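Local coordinates for chorismate synthase (Aquifex aeolicus, PDB 1Q1L) that catalyses the last step of the shikimate pathway, eliminating phosphate from 5-enolpyruvylshikimate-3-phosphate to give chorismate, with reduced FMN as cofactor, at the interface of chains A and B and the interface of chains A and C. Residues are numbered along the deposited sequence; one frame, centred on the assembly and turned at random. Chains: chain A/B/C, Chorismate synthase.

Contact 1: the interface of chains A and B. Residues chain A 31-32, 76, 383, 385; chain B 125-127.
B:Asn126 lays its CB over one face of the A:Phe383 ring. This is part of a two-fold interface in the chorismate synthase homotetramer. The CB sits 3.4 Å from the ring centroid of A:Phe383 in a CH-pi contact, offset toward the rim. The two side chains cross at about a right angle, with ring and amide planes 44° apart. A:Phe383 CG is wedged between its backbone N and carbonyl carbon (chi1 46°), which, together with chi2, presents a ring face to chain B. B:Asn126 has CG anti to its backbone N (chi1 -173°). This carries the amide out beyond the CD2 side of the ring, still above its plane, to A:Glu385, at the start of helix 384-399. There B:Asn126 ND2 donates to A:Glu385 OE1 at 3.1 Å. The acceptor lies nearly in the plane of the amide, but the donor comes from above the carboxylate plane. B:Gln127 folds back, bent at chi2, and its NE2 donates almost straight to B:Tyr125 O at 3.1 Å. This holds its amide beside A:Asn32, where the two side chains slide past each other in opposite directions. A:Asn32 ND2 and B:Gln127 NE2 lie 2.9 Å apart. Both are modelled as donors, so the A:Asn32 amide may be built the wrong way round, and this pair is doubtful.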
loop_
_atom_site.group_PDB
_atom_site.type_symbol
_atom_site.label_atom_id
_atom_site.label_comp_id
_atom_site.label_asym_id
_atom_site.label_seq_id
_atom_site.Cartn_x
_atom_site.Cartn_y
_atom_site.Cartn_z
ATOM N N ALA A 31 -20.466 -4.470 6.747
ATOM C CA ALA A 31 -21.830 -4.699 6.285
ATOM C C ALA A 31 -22.818 -4.490 7.426
ATOM O O ALA A 31 -22.470 -4.646 8.597
ATOM C CB ALA A 31 -21.968 -6.131 5.757
ATOM N N ASN A 32 -24.051 -4.143 7.064
ATOM C CA ASN A 32 -25.138 -3.946 8.012
ATOM C C ASN A 32 -25.132 -2.608 8.740
ATOM O O ASN A 32 -25.744 -2.468 9.798
ATOM C CB ASN A 32 -25.173 -5.105 9.021
ATOM C CG ASN A 32 -25.435 -6.455 8.354
ATOM O OD1 ASN A 32 -25.237 -7.510 8.959
ATOM N ND2 ASN A 32 -25.886 -6.423 7.104
ATOM N N LEU A 76 -23.905 -3.361 2.264
ATOM C CA LEU A 76 -23.792 -4.776 1.915
ATOM C C LEU A 76 -22.430 -5.311 2.327
ATOM O O LEU A 76 -22.279 -6.498 2.630
ATOM C CB LEU A 76 -23.970 -4.945 0.409
ATOM C CG LEU A 76 -25.349 -4.564 -0.144
ATOM C CD1 LEU A 76 -25.300 -4.459 -1.659
ATOM C CD2 LEU A 76 -26.366 -5.599 0.298
ATOM N N PHE A 383 -18.782 -7.141 9.507
ATOM C CA PHE A 383 -20.162 -6.712 9.749
ATOM C C PHE A 383 -20.234 -6.007 11.098
ATOM O O PHE A 383 -19.467 -6.313 12.006
ATOM C CB PHE A 383 -21.154 -7.885 9.689
ATOM C CG PHE A 383 -20.723 -9.108 10.451
ATOM C CD1 PHE A 383 -19.732 -9.947 9.947
ATOM C CD2 PHE A 383 -21.340 -9.445 11.651
ATOM C CE1 PHE A 383 -19.366 -11.107 10.626
ATOM C CE2 PHE A 383 -20.980 -10.607 12.341
ATOM C CZ PHE A 383 -19.992 -11.440 11.826
ATOM N N GLU A 385 -22.199 -6.071 13.749
ATOM C CA GLU A 385 -22.391 -6.859 14.959
ATOM C C GLU A 385 -21.036 -7.352 15.480
ATOM O O GLU A 385 -20.766 -7.338 16.681
ATOM C CB GLU A 385 -23.294 -8.059 14.657
ATOM C CG GLU A 385 -24.725 -7.721 14.192
ATOM C CD GLU A 385 -24.809 -6.962 12.857
ATOM O OE1 GLU A 385 -24.231 -7.412 11.838
ATOM O OE2 GLU A 385 -25.486 -5.904 12.833
ATOM N N TYR B 125 -19.759 -12.093 5.964
ATOM C CA TYR B 125 -20.392 -10.793 6.102
ATOM C C TYR B 125 -21.708 -10.801 6.867
ATOM O O TYR B 125 -22.415 -9.792 6.906
ATOM C CB TYR B 125 -20.610 -10.193 4.711
ATOM C CG TYR B 125 -19.333 -9.707 4.068
ATOM C CD1 TYR B 125 -18.756 -8.500 4.464
ATOM C CD2 TYR B 125 -18.688 -10.460 3.086
ATOM C CE1 TYR B 125 -17.567 -8.049 3.902
ATOM C CE2 TYR B 125 -17.491 -10.020 2.513
ATOM C CZ TYR B 125 -16.936 -8.808 2.930
ATOM O OH TYR B 125 -15.748 -8.355 2.396
ATOM N N ASN B 126 -22.034 -11.934 7.473
ATOM C CA ASN B 126 -23.271 -12.049 8.227
ATOM C C ASN B 126 -24.447 -11.603 7.357
ATOM O O ASN B 126 -25.291 -10.810 7.781
ATOM C CB ASN B 126 -23.186 -11.196 9.497
ATOM C CG ASN B 126 -24.373 -11.398 10.423
ATOM O OD1 ASN B 126 -24.878 -12.511 10.564
ATOM N ND2 ASN B 126 -24.810 -10.324 11.075
ATOM N N GLN B 127 -24.481 -12.105 6.127
ATOM C CA GLN B 127 -25.564 -11.788 5.206
ATOM C C GLN B 127 -26.507 -12.983 5.132
ATOM O O GLN B 127 -26.206 -13.989 4.481
ATOM C CB GLN B 127 -25.016 -11.464 3.812
ATOM C CG GLN B 127 -24.210 -10.177 3.760
ATOM C CD GLN B 127 -25.024 -8.974 4.197
ATOM O OE1 GLN B 127 -25.939 -8.537 3.496
ATOM N NE2 GLN B 127 -24.702 -8.437 5.368
#

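Contact 2: the interface of chains A and C. Residues chain A 389, 393; chain C 389, 393.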
loop_
_atom_site.group_PDB
_atom_site.type_symbol
_atom_site.label_atom_id
_atom_site.label_comp_id
_atom_site.label_asym_id
_atom_site.label_seq_id
_atom_site.Cartn_x
_atom_site.Cartn_y
_atom_site.Cartn_z
ATOM N N LYS A 389 -19.002 -5.882 18.931
ATOM C CA LYS A 389 -18.688 -6.808 20.005
ATOM C C LYS A 389 -17.219 -6.679 20.401
ATOM O O LYS A 389 -16.880 -6.720 21.583
ATOM C CB LYS A 389 -18.989 -8.245 19.562
ATOM C CG LYS A 389 -18.484 -9.315 20.519
ATOM C CD LYS A 389 -19.200 -9.259 21.856
ATOM C CE LYS A 389 -18.577 -10.228 22.852
ATOM N NZ LYS A 389 -18.473 -11.612 22.300
ATOM N N ASP A 393 -15.608 -5.470 24.072
ATOM C CA ASP A 393 -14.640 -6.269 24.808
ATOM C C ASP A 393 -13.375 -5.448 25.040
ATOM O O ASP A 393 -12.808 -5.459 26.131
ATOM C CB ASP A 393 -14.291 -7.547 24.035
ATOM C CG ASP A 393 -15.421 -8.570 24.043
ATOM O OD1 ASP A 393 -16.399 -8.392 24.808
ATOM O OD2 ASP A 393 -15.322 -9.565 23.291
ATOM N N LYS C 389 -9.769 -14.638 21.322
ATOM C CA LYS C 389 -11.173 -14.560 21.689
ATOM C C LYS C 389 -12.018 -14.202 20.472
ATOM O O LYS C 389 -13.152 -14.670 20.329
ATOM C CB LYS C 389 -11.407 -13.526 22.791
ATOM C CG LYS C 389 -12.827 -13.589 23.334
ATOM C CD LYS C 389 -13.123 -12.493 24.331
ATOM C CE LYS C 389 -14.545 -12.634 24.850
ATOM N NZ LYS C 389 -15.551 -12.600 23.749
ATOM N N ASP C 393 -15.007 -16.377 19.002
ATOM C CA ASP C 393 -16.293 -15.762 18.735
ATOM C C ASP C 393 -16.683 -15.969 17.274
ATOM O O ASP C 393 -17.813 -16.349 16.976
ATOM C CB ASP C 393 -16.242 -14.264 19.066
ATOM C CG ASP C 393 -16.314 -13.993 20.563
ATOM O OD1 ASP C 393 -16.235 -14.958 21.355
ATOM O OD2 ASP C 393 -16.451 -12.811 20.948
#
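A:Lys389 reaches across to C:Asp393, and C:Lys389 to A:Asp393, from paired C-terminal helices, 384-399 in chain A and 384-400 in chain C. They belong to a two-fold interface of the chorismate synthase homotetramer. In each helix the aspartate lies one turn further along than the lysine. A:Lys389 NZ donates to C:Asp393 OD2 at 2.7 Å. It arrives from above the carboxylate plane, 43° out of it. C:Lys389 NZ donates to A:Asp393 OD2 at 3.1 Å, on the syn side but tilted out of the plane. Both bonds are also salt bridges. In each pair the lysine crosses the aspartate at about a right angle. Each lysine also forms a salt bridge within its own helix, short in chain C (C:Lys389 NZ to C:Asp393 OD2, 2.9 Å) and long in chain A (A:Lys389 NZ to A:Asp393 OD2, 3.9 Å). The result is a ring of alternating charges, closed through one oxygen of each carboxylate. The symmetry is not exact in the side chains. C:Lys389 stays extended until its last torsion, whereas A:Lys389 is also bent at chi2 (66°). A:Lys389 NZ and C:Lys389 NZ are 3.4 Å apart. A:Asp393 OD2 and C:Asp393 OD2 are 4.2 Å apart. The interleaved opposite charges probably offset both like-charge approaches. Two aspartates beside each lysine nitrogen would be expected to help keep it charged.

Contact 3: the interface of chains A and B. Residues chain A 25, 68, 79, 81; chain B 13-15, 23.
The CB of B:Ala14 is the apolar centre, and side chains of chain A gather round it. A:Pro79 CB meets it at 3.7 Å and A:Ala81 CB at 3.9 Å. A:Ile25 adds its CG2 branch from a neighbouring strand. Side chains from strands of the two subunits pack here, in a two-fold interface of chorismate synthase, a beta-alpha-beta sandwich protein. Further out, the CD1 tip of A:Ile25 lies 3.9 Å from B:Thr23 CG2. These two side chains slide past each other in opposite directions. B:Thr23 also sets its CB and OG1 against the A:Ala81 methyl. At the rim, A:Ser68 brings its CB 3.6 Å from B:Gly15 CA. Its OG is turned between the backbone N and the carbonyl carbon (chi1 73°). It donates to A:Pro79 O at 3.0 Å, from above the carbonyl plane, and also lies against B:Ala14 CB. The bond ties strand 64-68 to the residue just before strand 80-85. Losing the hydroxyl to an alanine at A:Ser68 is likely to leave A:Pro79 O without that donor and open a small gap beside the B:Ala14 methyl. Water 1 bridges the chains. It lies 2.9 Å from A:Pro79 O and bonds to B:Gly15 N at 2.8 Å, with 167° at the hydrogen.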
loop_
_atom_site.group_PDB
_atom_site.type_symbol
_atom_site.label_atom_id
_atom_site.label_comp_id
_atom_site.label_asym_id
_atom_site.label_seq_id
_atom_site.Cartn_x
_atom_site.Cartn_y
_atom_site.Cartn_z
ATOM N N ILE A 25 -15.322 6.144 -4.538
ATOM C CA ILE A 25 -15.552 4.750 -4.207
ATOM C C ILE A 25 -14.830 4.522 -2.892
ATOM O O ILE A 25 -13.627 4.771 -2.781
ATOM C CB ILE A 25 -14.987 3.775 -5.274
ATOM C CG1 ILE A 25 -15.739 3.952 -6.600
ATOM C CG2 ILE A 25 -15.144 2.341 -4.781
ATOM C CD1 ILE A 25 -15.275 3.036 -7.729
ATOM N N SER A 68 -23.906 2.076 -5.349
ATOM C CA SER A 68 -23.709 0.689 -4.964
ATOM C C SER A 68 -23.315 0.580 -3.507
ATOM O O SER A 68 -23.063 1.589 -2.850
ATOM C CB SER A 68 -22.600 0.056 -5.804
ATOM O OG SER A 68 -21.327 0.545 -5.407
ATOM N N PRO A 79 -18.005 -2.479 -2.095
ATOM C CA PRO A 79 -17.605 -1.074 -2.236
ATOM C C PRO A 79 -18.795 -0.131 -2.385
ATOM O O PRO A 79 -19.794 -0.466 -3.035
ATOM C CB PRO A 79 -16.728 -1.082 -3.492
ATOM C CG PRO A 79 -16.233 -2.493 -3.575
ATOM C CD PRO A 79 -17.449 -3.292 -3.189
ATOM N N ALA A 81 -20.062 3.289 -3.917
ATOM C CA ALA A 81 -19.762 4.272 -4.946
ATOM C C ALA A 81 -20.763 5.414 -4.868
ATOM O O ALA A 81 -21.968 5.193 -4.743
ATOM C CB ALA A 81 -19.805 3.619 -6.335
ATOM N N THR B 13 -13.219 -0.878 -8.360
ATOM C CA THR B 13 -14.462 -1.109 -9.078
ATOM C C THR B 13 -15.533 -1.282 -8.017
ATOM O O THR B 13 -15.240 -1.642 -6.874
ATOM C CB THR B 13 -14.434 -2.391 -9.936
ATOM O OG1 THR B 13 -14.436 -3.537 -9.083
ATOM C CG2 THR B 13 -13.201 -2.421 -10.824
ATOM N N ALA B 14 -16.773 -1.010 -8.392
ATOM C CA ALA B 14 -17.886 -1.133 -7.472
ATOM C C ALA B 14 -19.113 -1.421 -8.306
ATOM O O ALA B 14 -19.092 -1.247 -9.524
ATOM C CB ALA B 14 -18.075 0.164 -6.702
ATOM N N GLY B 15 -20.174 -1.870 -7.649
ATOM C CA GLY B 15 -21.400 -2.155 -8.360
ATOM C C GLY B 15 -21.920 -3.554 -8.128
ATOM O O GLY B 15 -21.148 -4.500 -7.979
ATOM N N THR B 23 -19.250 0.849 -11.423
ATOM C CA THR B 23 -18.418 2.045 -11.354
ATOM C C THR B 23 -16.959 1.651 -11.182
ATOM O O THR B 23 -16.648 0.640 -10.549
ATOM C CB THR B 23 -18.813 2.941 -10.161
ATOM O OG1 THR B 23 -20.219 3.201 -10.201
ATOM C CG2 THR B 23 -18.068 4.270 -10.229
HETATM O O HOH W 1 -20.275 -2.613 -4.936
#

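Contacts 1 and 3 belong to the same A-B interface, with centres of their C-alpha atoms about 17 Å apart. They use different residues, though A:Leu76 of contact 1 is close in sequence to A:Pro79 of contact 3. Contact 2 joins chain A to chain C. Its centre is about 16 Å from contact 1 and 30 Å from contact 3. Helix 384-399 of chain A links contacts 1 and 2: its start faces chain B, and its middle faces chain C. One C-terminal helix thus serves two kinds of subunit pairing, which fits the homotetramer.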